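Local coordinates for anaerobically-induced outer membrane porin OprE (Pseudomonas aeruginosa, PDB 4FRX), which probably acts as an outer-membrane porin of the OprD family, a beta-barrel through which solutes would diffuse across the membrane, at residues L325-Q330 against I363-D368. Sequence-based numbering, arbitrary orientation.
Sequences LITDVQ and IYLSGD
Ile-326 O, whose nearest neighbour across the contact is the Leu-365 methyl CD2 at 4.4 Å, accepts a hydrogen bond from Gln-343 NE2 and a weak one from Arg-345 NH2, both on strand 340-349. This is where a loop folded inside the porin beta-barrel meets the inner face of its wall, strand 358-370. The loop reverses through a type I turn, closed by Asp-328 N donating to Leu-325 O (3.0 Å), which leaves Thr-327 and Val-329 near the strand. Threonine suits its place by joining a methyl, CG2, 3.9 Å from Leu-365 CD2, to a hydroxyl that can donate to Lys-333 O and accept from Gln-302 NE2. The side chain of Val-329 is wholly apolar, and its CG1 meets both Leu-365 and Ile-363. Alternation along the strand turns these two to the same side, toward the loop. In Leu-365, chi1 (-50°) carries CG out beside the backbone N. Its CD2 reaches Thr-327 CA (3.7 Å) and also touches Val-329 CG1, while CD1 rests 3.7 Å from Val-329 CG1, the two side chains running past one another in opposite directions. Ile-363 is extended, chi2 (170°) carrying CD1 onward to approach Val-329 CG1 at the longer 4.2 Å.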
loop_
_atom_site.group_PDB
_atom_site.type_symbol
_atom_site.label_atom_id
_atom_site.label_comp_id
_atom_site.label_asym_id
_atom_site.label_seq_id
_atom_site.Cartn_x
_atom_site.Cartn_y
_atom_site.Cartn_z
ATOM N N LEU A 325 -3.162 -6.110 4.522
ATOM C CA LEU A 325 -3.612 -7.482 4.705
ATOM C C LEU A 325 -2.601 -8.412 4.042
ATOM O O LEU A 325 -2.031 -8.077 2.991
ATOM C CB LEU A 325 -4.995 -7.674 4.043
ATOM C CG LEU A 325 -6.176 -6.833 4.561
ATOM C CD1 LEU A 325 -7.448 -7.041 3.719
ATOM C CD2 LEU A 325 -6.466 -7.105 6.049
ATOM N N ILE A 326 -2.417 -9.601 4.616
ATOM C CA ILE A 326 -1.547 -10.611 4.012
ATOM C C ILE A 326 -2.029 -11.096 2.654
ATOM O O ILE A 326 -1.294 -11.796 1.930
ATOM C CB ILE A 326 -1.287 -11.824 4.951
ATOM C CG1 ILE A 326 -2.587 -12.550 5.309
ATOM C CG2 ILE A 326 -0.529 -11.374 6.202
ATOM C CD1 ILE A 326 -2.356 -13.876 6.063
ATOM N N THR A 327 -3.247 -10.694 2.307
ATOM C CA THR A 327 -3.886 -11.069 1.054
ATOM C C THR A 327 -3.892 -9.934 0.019
ATOM O O THR A 327 -4.506 -10.063 -1.033
ATOM C CB THR A 327 -5.338 -11.517 1.294
ATOM O OG1 THR A 327 -6.079 -10.441 1.895
ATOM C CG2 THR A 327 -5.384 -12.748 2.204
ATOM N N ASP A 328 -3.212 -8.826 0.303
ATOM C CA ASP A 328 -3.146 -7.742 -0.677
ATOM C C ASP A 328 -2.074 -8.127 -1.679
ATOM O O ASP A 328 -0.890 -8.018 -1.393
ATOM C CB ASP A 328 -2.831 -6.390 -0.024
ATOM C CG ASP A 328 -2.906 -5.219 -1.019
ATOM O OD1 ASP A 328 -2.206 -5.242 -2.051
ATOM O OD2 ASP A 328 -3.664 -4.259 -0.763
ATOM N N VAL A 329 -2.509 -8.576 -2.853
ATOM C CA VAL A 329 -1.620 -9.159 -3.854
ATOM C C VAL A 329 -1.754 -8.406 -5.182
ATOM O O VAL A 329 -2.195 -7.261 -5.201
ATOM C CB VAL A 329 -1.861 -10.682 -4.010
ATOM C CG1 VAL A 329 -1.455 -11.408 -2.724
ATOM C CG2 VAL A 329 -3.334 -10.971 -4.294
ATOM N N GLN A 330 -1.353 -9.025 -6.287
ATOM C CA GLN A 330 -1.163 -8.254 -7.513
ATOM C C GLN A 330 -2.479 -7.750 -8.084
ATOM O O GLN A 330 -2.574 -6.609 -8.535
ATOM C CB GLN A 330 -0.371 -9.057 -8.562
ATOM C CG GLN A 330 -0.120 -8.283 -9.841
ATOM C CD GLN A 330 0.707 -9.057 -10.853
ATOM O OE1 GLN A 330 1.404 -10.012 -10.502
ATOM N NE2 GLN A 330 0.634 -8.640 -12.124
ATOM N N ILE A 363 2.847 -17.057 -4.914
ATOM C CA ILE A 363 1.865 -17.176 -3.854
ATOM C C ILE A 363 0.563 -17.619 -4.491
ATOM O O ILE A 363 0.216 -17.215 -5.611
ATOM C CB ILE A 363 1.673 -15.845 -3.105
ATOM C CG1 ILE A 363 0.532 -15.958 -2.075
ATOM C CG2 ILE A 363 1.398 -14.709 -4.100
ATOM C CD1 ILE A 363 0.435 -14.771 -1.142
ATOM N N TYR A 364 -0.131 -18.506 -3.810
ATOM C CA TYR A 364 -1.440 -18.913 -4.275
ATOM C C TYR A 364 -2.395 -18.589 -3.151
ATOM O O TYR A 364 -2.099 -18.892 -1.995
ATOM C CB TYR A 364 -1.451 -20.415 -4.566
ATOM C CG TYR A 364 -2.824 -20.898 -4.956
ATOM C CD1 TYR A 364 -3.279 -20.773 -6.263
ATOM C CD2 TYR A 364 -3.681 -21.451 -4.006
ATOM C CE1 TYR A 364 -4.542 -21.201 -6.617
ATOM C CE2 TYR A 364 -4.944 -21.872 -4.351
ATOM C CZ TYR A 364 -5.370 -21.747 -5.652
ATOM O OH TYR A 364 -6.632 -22.176 -5.988
ATOM N N LEU A 365 -3.531 -17.969 -3.475
ATOM C CA LEU A 365 -4.539 -17.646 -2.464
ATOM C C LEU A 365 -5.920 -18.154 -2.872
ATOM O O LEU A 365 -6.291 -18.111 -4.046
ATOM C CB LEU A 365 -4.619 -16.132 -2.209
ATOM C CG LEU A 365 -3.343 -15.345 -1.939
ATOM C CD1 LEU A 365 -2.765 -14.855 -3.269
ATOM C CD2 LEU A 365 -3.594 -14.177 -0.997
ATOM N N SER A 366 -6.689 -18.615 -1.896
ATOM C CA SER A 366 -8.015 -19.147 -2.175
ATOM C C SER A 366 -8.980 -18.617 -1.125
ATOM O O SER A 366 -8.804 -18.885 0.067
ATOM C CB SER A 366 -7.979 -20.676 -2.152
ATOM O OG SER A 366 -9.242 -21.219 -2.484
ATOM N N GLY A 367 -9.963 -17.837 -1.572
ATOM C CA GLY A 367 -10.930 -17.199 -0.694
ATOM C C GLY A 367 -12.311 -17.821 -0.827
ATOM O O GLY A 367 -12.742 -18.164 -1.915
ATOM N N ASP A 368 -13.016 -17.977 0.283
ATOM C CA ASP A 368 -14.394 -18.452 0.186
ATOM C C ASP A 368 -15.277 -17.842 1.250
ATOM O O ASP A 368 -14.830 -16.988 2.002
ATOM C CB ASP A 368 -14.479 -19.982 0.194
ATOM C CG ASP A 368 -14.148 -20.586 1.540
ATOM O OD1 ASP A 368 -13.472 -19.936 2.363
ATOM O OD2 ASP A 368 -14.570 -21.736 1.771
#